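Local coordinates for acyltransferase (Actinoplanes teichomyceticus, PDB 4Q38), which transfers long acyl chains from acyl-CoA to the amino sugar of teicoplanin-type glycopeptide antibiotics, at residues F140-V150 and R230-E241. Sequence-based numbering, arbitrary orientation.
With SO4 (sulfate ion), chain C.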
loop_
_atom_site.group_PDB
_atom_site.type_symbol
_atom_site.label_atom_id
_atom_site.label_comp_id
_atom_site.label_asym_id
_atom_site.label_seq_id
_atom_site.Cartn_x
_atom_site.Cartn_y
_atom_site.Cartn_z
ATOM N N PHE A 140 1.613 -11.373 15.429
ATOM C CA PHE A 140 2.772 -10.489 15.549
ATOM C C PHE A 140 2.422 -9.209 16.312
ATOM O O PHE A 140 3.168 -8.820 17.218
ATOM C CB PHE A 140 3.394 -10.180 14.175
ATOM C CG PHE A 140 4.636 -9.331 14.247
ATOM C CD1 PHE A 140 5.839 -9.860 14.728
ATOM C CD2 PHE A 140 4.610 -8.003 13.824
ATOM C CE1 PHE A 140 6.988 -9.073 14.790
ATOM C CE2 PHE A 140 5.754 -7.215 13.879
ATOM C CZ PHE A 140 6.942 -7.751 14.367
ATOM N N HIS A 141 1.296 -8.569 15.959
ATOM C CA HIS A 141 0.788 -7.404 16.710
ATOM C C HIS A 141 0.684 -7.686 18.193
ATOM O O HIS A 141 1.125 -6.883 19.038
ATOM C CB HIS A 141 -0.589 -6.940 16.194
ATOM C CG HIS A 141 -0.567 -6.333 14.805
ATOM N ND1 HIS A 141 -1.683 -6.204 14.056
ATOM C CD2 HIS A 141 0.487 -5.833 14.031
ATOM C CE1 HIS A 141 -1.371 -5.633 12.872
ATOM N NE2 HIS A 141 -0.040 -5.413 12.852
ATOM N N ALA A 142 0.088 -8.827 18.523
ATOM C CA ALA A 142 -0.055 -9.252 19.924
ATOM C C ALA A 142 1.295 -9.434 20.626
ATOM O O ALA A 142 1.481 -8.982 21.759
ATOM C CB ALA A 142 -0.884 -10.531 20.011
ATOM N N GLU A 143 2.233 -10.099 19.952
ATOM C CA GLU A 143 3.574 -10.327 20.504
ATOM C C GLU A 143 4.307 -9.010 20.775
ATOM O O GLU A 143 5.068 -8.897 21.741
ATOM C CB GLU A 143 4.399 -11.214 19.564
ATOM C CG GLU A 143 3.928 -12.662 19.493
ATOM C CD GLU A 143 4.457 -13.405 18.274
ATOM O OE1 GLU A 143 4.114 -14.599 18.114
ATOM O OE2 GLU A 143 5.204 -12.803 17.470
ATOM N N ARG A 144 4.057 -8.016 19.927
ATOM C CA ARG A 144 4.655 -6.690 20.068
ATOM C C ARG A 144 3.874 -5.776 21.025
ATOM O O ARG A 144 4.272 -4.643 21.279
ATOM C CB ARG A 144 4.810 -6.039 18.677
ATOM C CG ARG A 144 5.937 -6.653 17.836
ATOM C CD ARG A 144 7.278 -6.214 18.414
ATOM N NE ARG A 144 8.444 -6.851 17.815
ATOM C CZ ARG A 144 9.677 -6.345 17.877
ATOM N NH1 ARG A 144 9.903 -5.185 18.501
ATOM N NH2 ARG A 144 10.688 -6.990 17.303
ATOM N N GLY A 145 2.751 -6.262 21.544
ATOM C CA GLY A 145 1.950 -5.476 22.479
ATOM C C GLY A 145 1.170 -4.345 21.831
ATOM O O GLY A 145 0.731 -3.425 22.523
ATOM N N ILE A 146 0.997 -4.411 20.511
ATOM C CA ILE A 146 0.259 -3.395 19.749
ATOM C C ILE A 146 -1.221 -3.446 20.155
ATOM O O ILE A 146 -1.820 -4.519 20.125
ATOM C CB ILE A 146 0.337 -3.658 18.223
ATOM C CG1 ILE A 146 1.778 -3.964 17.759
ATOM C CG2 ILE A 146 -0.319 -2.533 17.424
ATOM C CD1 ILE A 146 2.723 -2.793 17.767
ATOM N N PRO A 147 -1.823 -2.298 20.521
ATOM C CA PRO A 147 -3.265 -2.313 20.812
ATOM C C PRO A 147 -4.093 -2.821 19.631
ATOM O O PRO A 147 -3.776 -2.530 18.463
ATOM C CB PRO A 147 -3.590 -0.837 21.066
ATOM C CG PRO A 147 -2.296 -0.221 21.472
ATOM C CD PRO A 147 -1.247 -0.953 20.678
ATOM N N ASP A 148 -5.146 -3.573 19.936
ATOM C CA ASP A 148 -6.015 -4.146 18.909
ATOM C C ASP A 148 -6.572 -3.097 17.955
ATOM O O ASP A 148 -6.668 -3.348 16.756
ATOM C CB ASP A 148 -7.177 -4.917 19.536
ATOM C CG ASP A 148 -6.745 -6.213 20.191
ATOM O OD1 ASP A 148 -5.683 -6.773 19.826
ATOM O OD2 ASP A 148 -7.491 -6.686 21.076
ATOM N N GLU A 149 -6.942 -1.932 18.482
ATOM C CA GLU A 149 -7.546 -0.883 17.653
ATOM C C GLU A 149 -6.551 -0.351 16.618
ATOM O O GLU A 149 -6.943 0.001 15.505
ATOM C CB GLU A 149 -8.108 0.269 18.500
ATOM C CG GLU A 149 -7.051 1.118 19.204
ATOM C CD GLU A 149 -7.622 1.994 20.299
ATOM O OE1 GLU A 149 -7.427 1.671 21.499
ATOM O OE2 GLU A 149 -8.267 3.011 19.954
ATOM N N VAL A 150 -5.273 -0.303 16.996
ATOM C CA VAL A 150 -4.218 0.169 16.093
ATOM C C VAL A 150 -3.982 -0.889 15.016
ATOM O O VAL A 150 -3.881 -0.560 13.834
ATOM C CB VAL A 150 -2.907 0.509 16.849
ATOM C CG1 VAL A 150 -1.784 0.825 15.874
ATOM C CG2 VAL A 150 -3.131 1.681 17.797
ATOM N N ARG A 230 2.136 10.881 18.065
ATOM C CA ARG A 230 1.974 9.473 18.423
ATOM C C ARG A 230 3.189 8.612 18.028
ATOM O O ARG A 230 3.411 7.543 18.591
ATOM C CB ARG A 230 0.704 8.919 17.769
ATOM C CG ARG A 230 -0.575 9.437 18.432
ATOM C CD ARG A 230 -1.837 8.971 17.719
ATOM N NE ARG A 230 -1.938 7.511 17.711
ATOM C CZ ARG A 230 -2.993 6.822 17.276
ATOM N NH1 ARG A 230 -4.079 7.456 16.833
ATOM N NH2 ARG A 230 -2.967 5.491 17.317
ATOM N N ALA A 231 3.972 9.093 17.071
ATOM C CA ALA A 231 4.960 8.250 16.410
ATOM C C ALA A 231 6.040 7.741 17.369
ATOM O O ALA A 231 6.171 6.538 17.555
ATOM C CB ALA A 231 5.568 8.972 15.212
ATOM N N ARG A 232 6.789 8.647 17.999
ATOM C CA ARG A 232 7.882 8.218 18.863
ATOM C C ARG A 232 7.417 7.356 20.050
ATOM O O ARG A 232 8.003 6.297 20.303
ATOM C CB ARG A 232 8.749 9.402 19.301
ATOM C CG ARG A 232 10.235 9.098 19.256
ATOM C CD ARG A 232 11.060 10.353 19.024
ATOM N NE ARG A 232 10.807 11.363 20.049
ATOM C CZ ARG A 232 11.628 11.650 21.057
ATOM N NH1 ARG A 232 12.786 11.011 21.193
ATOM N NH2 ARG A 232 11.287 12.594 21.929
ATOM N N PRO A 233 6.354 7.782 20.773
ATOM C CA PRO A 233 5.887 6.926 21.877
ATOM C C PRO A 233 5.468 5.528 21.412
ATOM O O PRO A 233 5.743 4.533 22.094
ATOM C CB PRO A 233 4.655 7.668 22.415
ATOM C CG PRO A 233 4.843 9.079 21.998
ATOM C CD PRO A 233 5.628 9.063 20.714
ATOM N N PHE A 234 4.800 5.450 20.261
ATOM C CA PHE A 234 4.368 4.164 19.755
ATOM C C PHE A 234 5.562 3.252 19.458
ATOM O O PHE A 234 5.626 2.126 19.943
ATOM C CB PHE A 234 3.534 4.318 18.482
ATOM C CG PHE A 234 3.010 3.009 17.951
ATOM C CD1 PHE A 234 1.870 2.427 18.500
ATOM C CD2 PHE A 234 3.661 2.355 16.914
ATOM C CE1 PHE A 234 1.379 1.217 18.011
ATOM C CE2 PHE A 234 3.187 1.143 16.424
ATOM C CZ PHE A 234 2.040 0.577 16.969
ATOM N N PHE A 235 6.499 3.744 18.657
ATOM C CA PHE A 235 7.630 2.900 18.259
ATOM C C PHE A 235 8.643 2.637 19.377
ATOM O O PHE A 235 9.203 1.533 19.464
ATOM C CB PHE A 235 8.262 3.417 16.967
ATOM C CG PHE A 235 7.381 3.203 15.756
ATOM C CD1 PHE A 235 7.382 1.983 15.083
ATOM C CD2 PHE A 235 6.504 4.202 15.329
ATOM C CE1 PHE A 235 6.555 1.768 13.985
ATOM C CE2 PHE A 235 5.672 3.997 14.230
ATOM C CZ PHE A 235 5.705 2.781 13.553
ATOM N N ASP A 236 8.849 3.619 20.254
ATOM C CA ASP A 236 9.760 3.410 21.378
ATOM C C ASP A 236 9.191 2.396 22.363
ATOM O O ASP A 236 9.946 1.630 22.969
ATOM C CB ASP A 236 10.146 4.724 22.057
ATOM C CG ASP A 236 11.045 5.590 21.196
ATOM O OD1 ASP A 236 11.508 5.154 20.116
ATOM O OD2 ASP A 236 11.301 6.730 21.596
ATOM N N ARG A 237 7.863 2.344 22.486
ATOM C CA ARG A 237 7.235 1.289 23.287
ATOM C C ARG A 237 7.259 -0.107 22.666
ATOM O O ARG A 237 7.595 -1.078 23.349
ATOM C CB ARG A 237 5.785 1.645 23.683
ATOM C CG ARG A 237 5.699 2.665 24.807
ATOM C CD ARG A 237 6.152 2.103 26.150
ATOM N NE ARG A 237 5.117 1.275 26.767
ATOM C CZ ARG A 237 5.098 0.923 28.051
ATOM N NH1 ARG A 237 6.060 1.323 28.876
ATOM N NH2 ARG A 237 4.107 0.171 28.516
ATOM N N HIS A 238 6.874 -0.227 21.396
ATOM C CA HIS A 238 6.687 -1.560 20.809
ATOM C C HIS A 238 7.852 -2.069 19.998
ATOM O O HIS A 238 8.004 -3.277 19.831
ATOM C CB HIS A 238 5.394 -1.617 19.999
ATOM C CG HIS A 238 4.185 -1.164 20.789
ATOM N ND1 HIS A 238 3.761 -1.809 21.890
ATOM C CD2 HIS A 238 3.333 -0.080 20.613
ATOM C CE1 HIS A 238 2.686 -1.160 22.407
ATOM N NE2 HIS A 238 2.423 -0.109 21.622
ATOM N N PHE A 239 8.665 -1.154 19.488
ATOM C CA PHE A 239 9.883 -1.508 18.737
ATOM C C PHE A 239 11.038 -0.699 19.326
ATOM O O PHE A 239 11.644 0.133 18.627
ATOM C CB PHE A 239 9.710 -1.205 17.242
ATOM C CG PHE A 239 8.543 -1.918 16.620
ATOM C CD1 PHE A 239 7.268 -1.352 16.657
ATOM C CD2 PHE A 239 8.708 -3.165 16.032
ATOM C CE1 PHE A 239 6.177 -2.020 16.099
ATOM C CE2 PHE A 239 7.625 -3.840 15.476
ATOM C CZ PHE A 239 6.364 -3.259 15.502
ATOM N N PRO A 240 11.338 -0.918 20.620
ATOM C CA PRO A 240 12.329 -0.068 21.286
ATOM C C PRO A 240 13.706 -0.196 20.644
ATOM O O PRO A 240 14.509 0.726 20.744
ATOM C CB PRO A 240 12.368 -0.609 22.727
ATOM C CG PRO A 240 11.834 -1.989 22.630
ATOM C CD PRO A 240 10.834 -1.977 21.513
ATOM N N GLU A 241 13.950 -1.309 19.959
ATOM C CA GLU A 241 15.251 -1.521 19.298
ATOM C C GLU A 241 15.456 -0.592 18.100
ATOM O O GLU A 241 16.584 -0.426 17.630
ATOM C CB GLU A 241 15.408 -2.987 18.865
ATOM C CG GLU A 241 14.491 -3.416 17.716
ATOM C CD GLU A 241 13.067 -3.740 18.161
ATOM O OE1 GLU A 241 12.767 -3.666 19.365
ATOM O OE2 GLU A 241 12.240 -4.071 17.296
HETATM S S SO4 C . 0.126 1.614 27.516
HETATM O O1 SO4 C . 0.813 2.067 26.276
HETATM O O2 SO4 C . 0.956 0.621 28.238
HETATM O O3 SO4 C . -0.133 2.776 28.413
HETATM O O4 SO4 C . -1.154 0.963 27.145
HETATM O O HOH W 1 7.408 -5.026 22.026
#
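Arg-144 and His-238 bring the backbones closest, 5.6 Å between CA atoms, where the Schellman turn ending helix 125-143 meets the last turn of helix 221-238. Arg-144 is long enough to span the gap: bent at chi2 (-73°), it sends NH1 3.0 Å to His-238 O, a nearly straight bond (164°) lying in the guanidinium plane and on a carbonyl lone pair. The same NH1 forms a salt bridge to the carboxylate of Glu-241, whose OE2 (2.9 Å) accepts on its syn lone pair while sitting somewhat out of the guanidinium plane. The CD2-CE2 side of the Phe-239 ring covers one guanidinium face, off its centre, with the planes 20° apart. His-238 ND1 returns a weak bond to Arg-144 O, and a water donates to both Arg-144 O and His-238 O. Gly-145 accommodates the positive phi of the turn, and Ile-146 lays CA over the centre of the imidazole face in a CH-pi contact. The diverging branches of Ile-146 both touch Phe-234 CZ, CD1 at 3.5 Å, and CD1 also meets Phe-239 CE1 (3.9 Å), while compact, branched Val-150 sets CG1 against CE1 of the broad Phe-234 ring at 3.8 Å. A polar network beside an apolar cluster joins the N-terminal helical domain to a helix packed on the sheet of the GNAT-like domain.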